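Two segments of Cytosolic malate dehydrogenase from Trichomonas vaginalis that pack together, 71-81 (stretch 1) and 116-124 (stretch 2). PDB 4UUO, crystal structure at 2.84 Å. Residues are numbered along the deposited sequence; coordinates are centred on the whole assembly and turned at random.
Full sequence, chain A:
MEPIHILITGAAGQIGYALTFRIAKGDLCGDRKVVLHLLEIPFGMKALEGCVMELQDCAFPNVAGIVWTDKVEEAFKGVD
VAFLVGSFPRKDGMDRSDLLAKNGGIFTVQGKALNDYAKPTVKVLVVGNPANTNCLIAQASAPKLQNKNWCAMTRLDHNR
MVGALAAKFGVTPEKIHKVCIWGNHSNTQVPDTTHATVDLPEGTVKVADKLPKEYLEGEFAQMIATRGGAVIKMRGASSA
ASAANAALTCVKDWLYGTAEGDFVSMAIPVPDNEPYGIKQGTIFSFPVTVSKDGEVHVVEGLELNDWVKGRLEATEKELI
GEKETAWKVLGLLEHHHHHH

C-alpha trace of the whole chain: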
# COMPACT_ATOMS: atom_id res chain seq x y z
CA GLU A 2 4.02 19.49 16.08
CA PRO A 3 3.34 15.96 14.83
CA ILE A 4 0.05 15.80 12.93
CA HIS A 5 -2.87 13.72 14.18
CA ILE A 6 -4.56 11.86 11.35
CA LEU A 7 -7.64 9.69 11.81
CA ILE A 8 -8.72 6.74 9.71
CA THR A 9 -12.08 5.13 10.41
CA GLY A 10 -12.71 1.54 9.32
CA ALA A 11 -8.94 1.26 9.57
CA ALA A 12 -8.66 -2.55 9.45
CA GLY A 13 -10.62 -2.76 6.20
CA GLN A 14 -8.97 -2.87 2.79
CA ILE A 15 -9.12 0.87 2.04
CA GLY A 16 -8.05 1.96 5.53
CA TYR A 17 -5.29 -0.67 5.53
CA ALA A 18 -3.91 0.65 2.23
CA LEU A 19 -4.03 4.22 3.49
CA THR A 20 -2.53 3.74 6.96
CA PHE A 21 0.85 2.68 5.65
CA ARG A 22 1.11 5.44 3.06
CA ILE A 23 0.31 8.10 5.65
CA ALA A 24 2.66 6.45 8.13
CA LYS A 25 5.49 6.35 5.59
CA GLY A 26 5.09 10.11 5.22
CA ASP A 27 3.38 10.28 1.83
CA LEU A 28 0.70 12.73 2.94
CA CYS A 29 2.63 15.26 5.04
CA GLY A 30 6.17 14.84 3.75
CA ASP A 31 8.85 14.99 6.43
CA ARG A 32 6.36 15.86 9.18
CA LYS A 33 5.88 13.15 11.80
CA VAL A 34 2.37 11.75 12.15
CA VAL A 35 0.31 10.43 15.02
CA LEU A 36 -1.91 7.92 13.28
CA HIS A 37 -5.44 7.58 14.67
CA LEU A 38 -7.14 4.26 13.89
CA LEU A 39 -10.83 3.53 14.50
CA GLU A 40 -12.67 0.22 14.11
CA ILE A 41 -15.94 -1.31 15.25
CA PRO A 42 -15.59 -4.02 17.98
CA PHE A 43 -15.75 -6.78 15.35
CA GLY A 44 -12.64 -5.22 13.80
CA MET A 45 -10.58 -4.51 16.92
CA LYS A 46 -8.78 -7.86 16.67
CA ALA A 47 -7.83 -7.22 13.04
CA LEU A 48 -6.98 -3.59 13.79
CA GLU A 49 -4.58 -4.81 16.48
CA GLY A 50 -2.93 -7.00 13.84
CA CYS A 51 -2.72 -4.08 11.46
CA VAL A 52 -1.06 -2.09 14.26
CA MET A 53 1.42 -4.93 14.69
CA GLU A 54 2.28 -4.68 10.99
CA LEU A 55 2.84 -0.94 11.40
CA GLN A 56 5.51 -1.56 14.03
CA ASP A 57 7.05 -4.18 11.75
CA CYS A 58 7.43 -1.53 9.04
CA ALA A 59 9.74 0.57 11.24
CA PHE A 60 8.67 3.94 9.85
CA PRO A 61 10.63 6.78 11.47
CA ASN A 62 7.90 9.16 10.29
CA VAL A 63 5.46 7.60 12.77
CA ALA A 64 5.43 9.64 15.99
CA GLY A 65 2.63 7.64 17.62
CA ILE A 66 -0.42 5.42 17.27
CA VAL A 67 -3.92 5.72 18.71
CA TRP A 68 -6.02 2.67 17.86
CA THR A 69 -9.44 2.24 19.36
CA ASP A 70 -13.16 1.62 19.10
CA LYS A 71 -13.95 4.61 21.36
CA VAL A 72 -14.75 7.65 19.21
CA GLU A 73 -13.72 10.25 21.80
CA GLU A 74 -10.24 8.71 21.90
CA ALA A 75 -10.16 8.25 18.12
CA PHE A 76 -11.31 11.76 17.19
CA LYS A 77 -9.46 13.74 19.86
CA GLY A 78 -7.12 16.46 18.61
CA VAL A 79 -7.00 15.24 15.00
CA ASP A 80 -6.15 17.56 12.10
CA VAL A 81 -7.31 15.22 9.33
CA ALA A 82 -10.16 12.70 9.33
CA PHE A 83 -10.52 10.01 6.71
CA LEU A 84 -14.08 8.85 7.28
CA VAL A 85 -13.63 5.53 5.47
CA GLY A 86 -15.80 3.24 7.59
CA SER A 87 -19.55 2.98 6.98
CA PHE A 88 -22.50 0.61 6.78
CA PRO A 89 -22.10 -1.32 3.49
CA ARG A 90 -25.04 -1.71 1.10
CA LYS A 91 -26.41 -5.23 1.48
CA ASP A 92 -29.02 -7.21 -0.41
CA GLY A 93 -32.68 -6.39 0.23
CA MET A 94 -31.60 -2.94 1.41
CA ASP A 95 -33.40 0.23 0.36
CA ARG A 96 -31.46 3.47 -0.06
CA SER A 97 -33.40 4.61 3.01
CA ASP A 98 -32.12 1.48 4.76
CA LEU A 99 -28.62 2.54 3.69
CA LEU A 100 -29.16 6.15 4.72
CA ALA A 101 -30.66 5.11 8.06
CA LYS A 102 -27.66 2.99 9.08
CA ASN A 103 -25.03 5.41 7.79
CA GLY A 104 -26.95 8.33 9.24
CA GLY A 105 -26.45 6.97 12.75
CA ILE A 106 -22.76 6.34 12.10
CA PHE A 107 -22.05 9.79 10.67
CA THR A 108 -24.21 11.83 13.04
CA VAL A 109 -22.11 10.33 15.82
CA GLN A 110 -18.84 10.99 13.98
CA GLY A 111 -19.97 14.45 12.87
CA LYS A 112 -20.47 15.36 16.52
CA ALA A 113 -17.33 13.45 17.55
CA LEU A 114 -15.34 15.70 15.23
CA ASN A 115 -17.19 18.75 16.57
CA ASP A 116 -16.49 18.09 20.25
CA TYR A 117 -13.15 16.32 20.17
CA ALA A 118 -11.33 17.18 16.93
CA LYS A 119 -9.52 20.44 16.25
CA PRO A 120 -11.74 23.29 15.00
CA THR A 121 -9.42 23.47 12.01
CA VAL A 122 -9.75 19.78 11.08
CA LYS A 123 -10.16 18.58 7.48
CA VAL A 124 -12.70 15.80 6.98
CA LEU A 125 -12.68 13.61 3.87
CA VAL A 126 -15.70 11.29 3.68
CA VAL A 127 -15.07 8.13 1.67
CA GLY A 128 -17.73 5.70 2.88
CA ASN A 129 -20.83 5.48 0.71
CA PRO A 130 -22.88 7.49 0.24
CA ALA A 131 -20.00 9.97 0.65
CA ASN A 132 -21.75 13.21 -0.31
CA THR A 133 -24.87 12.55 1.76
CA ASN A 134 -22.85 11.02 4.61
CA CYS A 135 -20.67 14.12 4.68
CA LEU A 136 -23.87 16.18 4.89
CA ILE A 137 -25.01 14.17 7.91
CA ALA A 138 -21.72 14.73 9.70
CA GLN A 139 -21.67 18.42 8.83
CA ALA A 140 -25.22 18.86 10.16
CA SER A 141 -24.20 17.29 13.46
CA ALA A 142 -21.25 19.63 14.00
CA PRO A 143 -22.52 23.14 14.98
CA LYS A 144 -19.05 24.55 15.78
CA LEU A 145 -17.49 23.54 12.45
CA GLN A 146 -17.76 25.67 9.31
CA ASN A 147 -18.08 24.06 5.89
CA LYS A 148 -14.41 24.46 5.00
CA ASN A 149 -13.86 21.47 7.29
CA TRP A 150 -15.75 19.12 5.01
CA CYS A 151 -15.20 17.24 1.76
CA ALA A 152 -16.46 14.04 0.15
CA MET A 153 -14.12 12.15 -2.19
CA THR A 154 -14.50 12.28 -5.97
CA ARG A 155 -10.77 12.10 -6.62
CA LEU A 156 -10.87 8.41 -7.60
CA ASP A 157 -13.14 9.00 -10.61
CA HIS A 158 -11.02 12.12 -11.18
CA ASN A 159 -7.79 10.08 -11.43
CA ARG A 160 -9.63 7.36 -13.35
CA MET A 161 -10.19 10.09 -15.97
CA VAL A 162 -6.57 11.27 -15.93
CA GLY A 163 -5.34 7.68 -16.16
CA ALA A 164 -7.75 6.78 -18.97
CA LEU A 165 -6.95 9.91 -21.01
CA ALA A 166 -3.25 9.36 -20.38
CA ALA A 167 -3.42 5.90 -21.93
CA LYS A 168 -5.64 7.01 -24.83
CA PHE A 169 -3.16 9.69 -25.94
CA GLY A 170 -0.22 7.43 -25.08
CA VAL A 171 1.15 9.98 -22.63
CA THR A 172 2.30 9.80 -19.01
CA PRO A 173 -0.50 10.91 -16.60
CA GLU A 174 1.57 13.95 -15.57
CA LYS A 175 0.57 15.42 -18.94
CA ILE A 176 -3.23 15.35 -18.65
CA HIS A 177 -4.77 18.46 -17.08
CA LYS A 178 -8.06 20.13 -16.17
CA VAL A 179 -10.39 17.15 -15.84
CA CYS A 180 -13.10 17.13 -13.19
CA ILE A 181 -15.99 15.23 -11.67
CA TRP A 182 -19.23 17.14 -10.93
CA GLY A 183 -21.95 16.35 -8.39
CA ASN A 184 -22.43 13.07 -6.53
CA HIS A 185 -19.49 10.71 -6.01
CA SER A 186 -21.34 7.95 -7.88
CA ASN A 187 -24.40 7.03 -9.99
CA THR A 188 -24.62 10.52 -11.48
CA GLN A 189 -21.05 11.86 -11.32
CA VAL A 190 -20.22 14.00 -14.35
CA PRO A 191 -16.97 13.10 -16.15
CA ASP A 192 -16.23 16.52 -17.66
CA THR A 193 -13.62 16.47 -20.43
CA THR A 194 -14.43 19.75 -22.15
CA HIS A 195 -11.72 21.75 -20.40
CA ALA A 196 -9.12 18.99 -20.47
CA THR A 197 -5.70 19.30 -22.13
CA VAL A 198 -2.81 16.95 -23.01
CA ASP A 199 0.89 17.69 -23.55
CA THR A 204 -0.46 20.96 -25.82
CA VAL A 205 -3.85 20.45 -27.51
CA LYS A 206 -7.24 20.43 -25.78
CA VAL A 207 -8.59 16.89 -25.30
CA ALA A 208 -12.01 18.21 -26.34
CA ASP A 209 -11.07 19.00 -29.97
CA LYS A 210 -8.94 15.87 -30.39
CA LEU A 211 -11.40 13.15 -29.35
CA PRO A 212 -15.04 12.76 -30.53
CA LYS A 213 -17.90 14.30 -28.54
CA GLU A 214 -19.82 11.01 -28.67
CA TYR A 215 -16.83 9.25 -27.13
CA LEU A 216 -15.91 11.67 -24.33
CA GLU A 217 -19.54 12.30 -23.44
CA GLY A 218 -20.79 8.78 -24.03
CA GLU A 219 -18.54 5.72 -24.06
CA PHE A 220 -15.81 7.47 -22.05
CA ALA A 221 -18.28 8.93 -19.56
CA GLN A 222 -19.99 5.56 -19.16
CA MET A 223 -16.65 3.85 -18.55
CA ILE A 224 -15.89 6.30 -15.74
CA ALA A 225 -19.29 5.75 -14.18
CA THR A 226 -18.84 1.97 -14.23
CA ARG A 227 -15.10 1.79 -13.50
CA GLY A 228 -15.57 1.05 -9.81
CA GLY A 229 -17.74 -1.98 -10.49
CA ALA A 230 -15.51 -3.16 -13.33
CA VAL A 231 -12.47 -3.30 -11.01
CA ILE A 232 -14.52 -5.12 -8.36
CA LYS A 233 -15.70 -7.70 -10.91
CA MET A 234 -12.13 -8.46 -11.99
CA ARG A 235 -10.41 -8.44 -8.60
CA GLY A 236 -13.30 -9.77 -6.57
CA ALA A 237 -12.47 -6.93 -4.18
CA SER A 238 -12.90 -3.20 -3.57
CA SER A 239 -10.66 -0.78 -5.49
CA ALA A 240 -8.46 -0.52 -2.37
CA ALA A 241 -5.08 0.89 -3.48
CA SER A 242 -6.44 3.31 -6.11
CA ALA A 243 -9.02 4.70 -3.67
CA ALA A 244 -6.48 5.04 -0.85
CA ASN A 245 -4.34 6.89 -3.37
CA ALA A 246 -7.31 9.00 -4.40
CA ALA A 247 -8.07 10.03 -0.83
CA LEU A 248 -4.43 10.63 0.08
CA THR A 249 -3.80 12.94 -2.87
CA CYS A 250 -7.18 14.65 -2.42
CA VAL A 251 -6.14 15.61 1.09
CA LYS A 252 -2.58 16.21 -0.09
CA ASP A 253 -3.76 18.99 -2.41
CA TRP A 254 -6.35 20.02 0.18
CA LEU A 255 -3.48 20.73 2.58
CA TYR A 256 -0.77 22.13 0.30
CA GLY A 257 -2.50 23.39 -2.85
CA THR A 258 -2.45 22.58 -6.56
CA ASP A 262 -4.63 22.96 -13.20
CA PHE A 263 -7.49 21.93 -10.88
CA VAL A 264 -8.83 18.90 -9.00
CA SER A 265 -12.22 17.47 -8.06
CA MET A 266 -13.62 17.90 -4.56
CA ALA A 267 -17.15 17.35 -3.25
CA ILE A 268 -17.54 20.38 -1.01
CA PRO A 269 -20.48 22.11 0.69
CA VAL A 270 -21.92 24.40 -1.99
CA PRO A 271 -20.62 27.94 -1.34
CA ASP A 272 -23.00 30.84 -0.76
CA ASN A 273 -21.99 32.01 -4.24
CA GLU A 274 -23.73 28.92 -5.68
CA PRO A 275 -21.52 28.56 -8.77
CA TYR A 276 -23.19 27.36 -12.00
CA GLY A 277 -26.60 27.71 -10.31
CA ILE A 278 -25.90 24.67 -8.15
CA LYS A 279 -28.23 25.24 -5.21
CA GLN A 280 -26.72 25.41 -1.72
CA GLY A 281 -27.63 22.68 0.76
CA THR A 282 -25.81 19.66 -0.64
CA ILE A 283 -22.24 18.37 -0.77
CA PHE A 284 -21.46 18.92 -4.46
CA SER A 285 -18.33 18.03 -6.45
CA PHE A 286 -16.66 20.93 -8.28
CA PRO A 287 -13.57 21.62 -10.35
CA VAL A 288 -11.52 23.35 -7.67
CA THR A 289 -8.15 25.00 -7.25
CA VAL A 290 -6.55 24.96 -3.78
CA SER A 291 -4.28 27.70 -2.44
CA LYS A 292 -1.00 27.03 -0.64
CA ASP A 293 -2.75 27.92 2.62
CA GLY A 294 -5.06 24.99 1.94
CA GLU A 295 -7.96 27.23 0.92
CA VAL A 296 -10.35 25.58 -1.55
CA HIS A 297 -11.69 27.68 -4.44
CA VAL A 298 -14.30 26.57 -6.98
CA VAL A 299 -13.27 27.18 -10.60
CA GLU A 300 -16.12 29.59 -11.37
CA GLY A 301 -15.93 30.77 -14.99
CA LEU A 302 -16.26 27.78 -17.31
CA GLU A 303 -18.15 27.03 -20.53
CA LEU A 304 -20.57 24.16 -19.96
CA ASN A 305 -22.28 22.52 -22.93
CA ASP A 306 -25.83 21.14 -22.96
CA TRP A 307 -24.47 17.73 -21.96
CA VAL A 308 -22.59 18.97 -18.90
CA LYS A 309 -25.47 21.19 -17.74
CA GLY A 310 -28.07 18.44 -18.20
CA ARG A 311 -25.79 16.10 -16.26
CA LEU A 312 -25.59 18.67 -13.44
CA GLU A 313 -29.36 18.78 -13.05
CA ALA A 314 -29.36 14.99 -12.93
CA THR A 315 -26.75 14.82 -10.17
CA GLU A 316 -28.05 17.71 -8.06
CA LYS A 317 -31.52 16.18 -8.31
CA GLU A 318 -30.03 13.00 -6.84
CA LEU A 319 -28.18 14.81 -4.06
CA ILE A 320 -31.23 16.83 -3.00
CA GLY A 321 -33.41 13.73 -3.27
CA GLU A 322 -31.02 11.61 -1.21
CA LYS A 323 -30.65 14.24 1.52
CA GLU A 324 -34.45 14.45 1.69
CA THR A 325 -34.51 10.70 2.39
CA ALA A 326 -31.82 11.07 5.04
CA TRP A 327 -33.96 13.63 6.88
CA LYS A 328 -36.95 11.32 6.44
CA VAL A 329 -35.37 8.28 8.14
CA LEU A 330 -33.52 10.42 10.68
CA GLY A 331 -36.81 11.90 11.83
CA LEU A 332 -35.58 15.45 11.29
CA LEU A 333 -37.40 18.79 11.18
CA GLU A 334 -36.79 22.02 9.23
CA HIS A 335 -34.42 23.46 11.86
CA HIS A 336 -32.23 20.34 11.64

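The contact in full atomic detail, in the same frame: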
# COMPACT_ATOMS: atom_id res chain seq x y z
N LYS A 71 -13.38 3.42 20.73
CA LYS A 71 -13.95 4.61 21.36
C LYS A 71 -13.75 5.84 20.48
O LYS A 71 -12.62 6.17 20.13
CB LYS A 71 -13.34 4.85 22.74
CG LYS A 71 -13.94 4.04 23.87
CD LYS A 71 -13.38 2.63 23.93
CE LYS A 71 -13.93 1.86 25.13
NZ LYS A 71 -13.39 0.47 25.19
N VAL A 72 -14.83 6.54 20.16
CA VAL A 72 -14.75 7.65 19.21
C VAL A 72 -14.14 8.91 19.82
O VAL A 72 -13.52 9.70 19.12
CB VAL A 72 -16.14 8.00 18.59
CG1 VAL A 72 -16.81 6.73 18.08
CG2 VAL A 72 -17.02 8.71 19.59
N GLU A 73 -14.31 9.09 21.13
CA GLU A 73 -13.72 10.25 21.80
C GLU A 73 -12.20 10.16 21.77
O GLU A 73 -11.52 11.16 21.56
CB GLU A 73 -14.23 10.38 23.24
CG GLU A 73 -13.97 9.17 24.14
CD GLU A 73 -15.14 8.21 24.21
OE1 GLU A 73 -16.16 8.46 23.53
OE2 GLU A 73 -15.04 7.20 24.94
N GLU A 74 -11.68 8.94 21.94
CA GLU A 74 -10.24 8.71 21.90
C GLU A 74 -9.72 8.78 20.47
O GLU A 74 -8.61 9.26 20.22
CB GLU A 74 -9.90 7.36 22.54
CG GLU A 74 -8.41 7.09 22.64
CD GLU A 74 -8.09 5.69 23.13
OE1 GLU A 74 -9.02 4.86 23.19
OE2 GLU A 74 -6.91 5.43 23.45
N ALA A 75 -10.53 8.29 19.53
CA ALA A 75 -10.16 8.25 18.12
C ALA A 75 -10.16 9.63 17.47
O ALA A 75 -9.30 9.93 16.64
CB ALA A 75 -11.11 7.33 17.37
N PHE A 76 -11.12 10.47 17.85
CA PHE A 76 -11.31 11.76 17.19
C PHE A 76 -10.61 12.92 17.90
O PHE A 76 -10.62 14.04 17.39
CB PHE A 76 -12.81 12.08 17.08
CG PHE A 76 -13.50 11.38 15.95
CD1 PHE A 76 -13.95 10.07 16.10
CD2 PHE A 76 -13.72 12.02 14.75
CE1 PHE A 76 -14.59 9.42 15.05
CE2 PHE A 76 -14.37 11.38 13.71
CZ PHE A 76 -14.80 10.08 13.86
N LYS A 77 -10.03 12.66 19.06
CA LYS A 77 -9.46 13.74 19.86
C LYS A 77 -8.23 14.36 19.19
O LYS A 77 -7.31 13.65 18.77
CB LYS A 77 -9.11 13.26 21.28
CG LYS A 77 -8.03 12.18 21.34
CD LYS A 77 -7.75 11.74 22.78
CE LYS A 77 -6.58 10.75 22.82
NZ LYS A 77 -6.75 9.62 21.86
N GLY A 78 -8.25 15.69 19.07
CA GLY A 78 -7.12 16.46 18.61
C GLY A 78 -6.64 16.25 17.19
O GLY A 78 -5.54 16.70 16.84
N VAL A 79 -7.43 15.57 16.36
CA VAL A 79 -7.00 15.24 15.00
C VAL A 79 -7.09 16.44 14.06
O VAL A 79 -7.94 17.32 14.22
CB VAL A 79 -7.80 14.05 14.40
CG1 VAL A 79 -7.58 12.78 15.21
CG2 VAL A 79 -9.28 14.38 14.29
N ASP A 80 -6.18 16.48 13.08
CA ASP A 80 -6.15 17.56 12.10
C ASP A 80 -6.76 17.11 10.78
O ASP A 80 -7.20 17.94 9.98
CB ASP A 80 -4.71 18.03 11.88
CG ASP A 80 -4.05 18.55 13.15
OD1 ASP A 80 -3.47 17.73 13.89
OD2 ASP A 80 -4.12 19.77 13.39
N VAL A 81 -6.77 15.80 10.55
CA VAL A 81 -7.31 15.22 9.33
C VAL A 81 -8.12 13.97 9.67
O VAL A 81 -7.66 13.11 10.41
CB VAL A 81 -6.20 14.85 8.32
CG1 VAL A 81 -6.79 14.08 7.13
CG2 VAL A 81 -5.45 16.09 7.84
N ASP A 116 -16.88 17.98 18.85
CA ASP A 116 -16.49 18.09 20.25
C ASP A 116 -15.00 17.86 20.45
O ASP A 116 -14.33 18.63 21.14
CB ASP A 116 -17.29 17.10 21.10
CG ASP A 116 -18.80 17.28 20.96
OD1 ASP A 116 -19.26 18.44 20.83
OD2 ASP A 116 -19.53 16.27 20.98
N TYR A 117 -14.48 16.80 19.84
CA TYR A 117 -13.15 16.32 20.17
C TYR A 117 -12.05 16.77 19.21
O TYR A 117 -10.94 17.09 19.64
CB TYR A 117 -13.16 14.79 20.25
CG TYR A 117 -14.19 14.27 21.24
CD1 TYR A 117 -14.12 14.62 22.58
CD2 TYR A 117 -15.23 13.45 20.83
CE1 TYR A 117 -15.05 14.16 23.49
CE2 TYR A 117 -16.17 12.98 21.74
CZ TYR A 117 -16.08 13.34 23.07
OH TYR A 117 -17.00 12.89 23.98
N ALA A 118 -12.35 16.81 17.91
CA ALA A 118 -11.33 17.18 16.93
C ALA A 118 -11.01 18.66 17.00
O ALA A 118 -11.74 19.44 17.62
CB ALA A 118 -11.78 16.81 15.51
N LYS A 119 -9.90 19.04 16.37
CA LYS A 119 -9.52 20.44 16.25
C LYS A 119 -10.58 21.19 15.44
O LYS A 119 -11.22 20.62 14.57
CB LYS A 119 -8.15 20.58 15.58
CG LYS A 119 -6.97 20.21 16.47
CD LYS A 119 -5.69 20.88 15.98
CE LYS A 119 -4.49 20.56 16.86
NZ LYS A 119 -4.11 19.12 16.79
N PRO A 120 -10.77 22.48 15.74
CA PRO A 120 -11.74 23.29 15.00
C PRO A 120 -11.32 23.48 13.55
O PRO A 120 -12.12 23.87 12.69
CB PRO A 120 -11.74 24.63 15.74
CG PRO A 120 -11.16 24.32 17.09
CD PRO A 120 -10.16 23.24 16.85
N THR A 121 -10.06 23.18 13.29
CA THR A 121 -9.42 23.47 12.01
C THR A 121 -9.21 22.17 11.22
O THR A 121 -8.48 22.14 10.23
CB THR A 121 -8.08 24.19 12.25
OG1 THR A 121 -7.53 24.61 11.00
CG2 THR A 121 -7.11 23.28 12.98
N VAL A 122 -9.88 21.11 11.66
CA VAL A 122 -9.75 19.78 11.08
C VAL A 122 -10.25 19.73 9.63
O VAL A 122 -11.13 20.50 9.23
CB VAL A 122 -10.51 18.72 11.93
CG1 VAL A 122 -12.02 18.94 11.86
CG2 VAL A 122 -10.16 17.29 11.52
N LYS A 123 -9.69 18.82 8.84
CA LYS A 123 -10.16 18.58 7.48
C LYS A 123 -10.71 17.16 7.34
O LYS A 123 -10.00 16.17 7.53
CB LYS A 123 -9.05 18.84 6.46
CG LYS A 123 -8.95 20.31 6.09
CD LYS A 123 -7.78 20.65 5.19
CE LYS A 123 -7.79 22.14 4.85
NZ LYS A 123 -6.68 22.56 3.96
N VAL A 124 -12.00 17.08 7.02
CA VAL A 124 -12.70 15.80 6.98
C VAL A 124 -12.97 15.35 5.55
O VAL A 124 -13.68 16.03 4.80
CB VAL A 124 -14.05 15.89 7.72
CG1 VAL A 124 -14.62 14.50 7.92
CG2 VAL A 124 -13.88 16.61 9.06

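The apolar centre is small and made by Val 79, whose CG2 lies 3.7 Å from CB of Ala 118 and 4.1 Å from CG2 of Val 122. All three residues are buried. The backbones run close here, with CA of Asp 80 4.4 Å from CA of Val 122. Next to this cluster, CB of Phe 76 meets CB of Tyr 117 at 4.2 Å, although the Phe 76 ring itself leads away. The Tyr 117 ring lies against Glu 73, whose CB is 3.7 Å from the ring centroid and 21° off its normal, a CH-pi contact over one face.

Backbone hydrogen bonds fix the register. Gly 78 N donates to Tyr 117 O (3.1 Å, 174°); Gly 78 sits in the type II turn from Phe 76 to Val 79, where its phi of 64° favours glycine. Lys 119 N reaches Val 79 O only weakly (3.4 Å), whereas Lys 123 N to Asp 80 O is firmer (2.9 Å, 158°) and leads into the parallel bridge of Val 81 with Lys 123.

At the polar edge, the long Lys 119 side chain brings NZ to 2.8 Å from Gly 78 O, a hydrogen bond, and to 3.3 Å from Asp 80 OD1, a salt bridge. Together the stretches bury 572 Å².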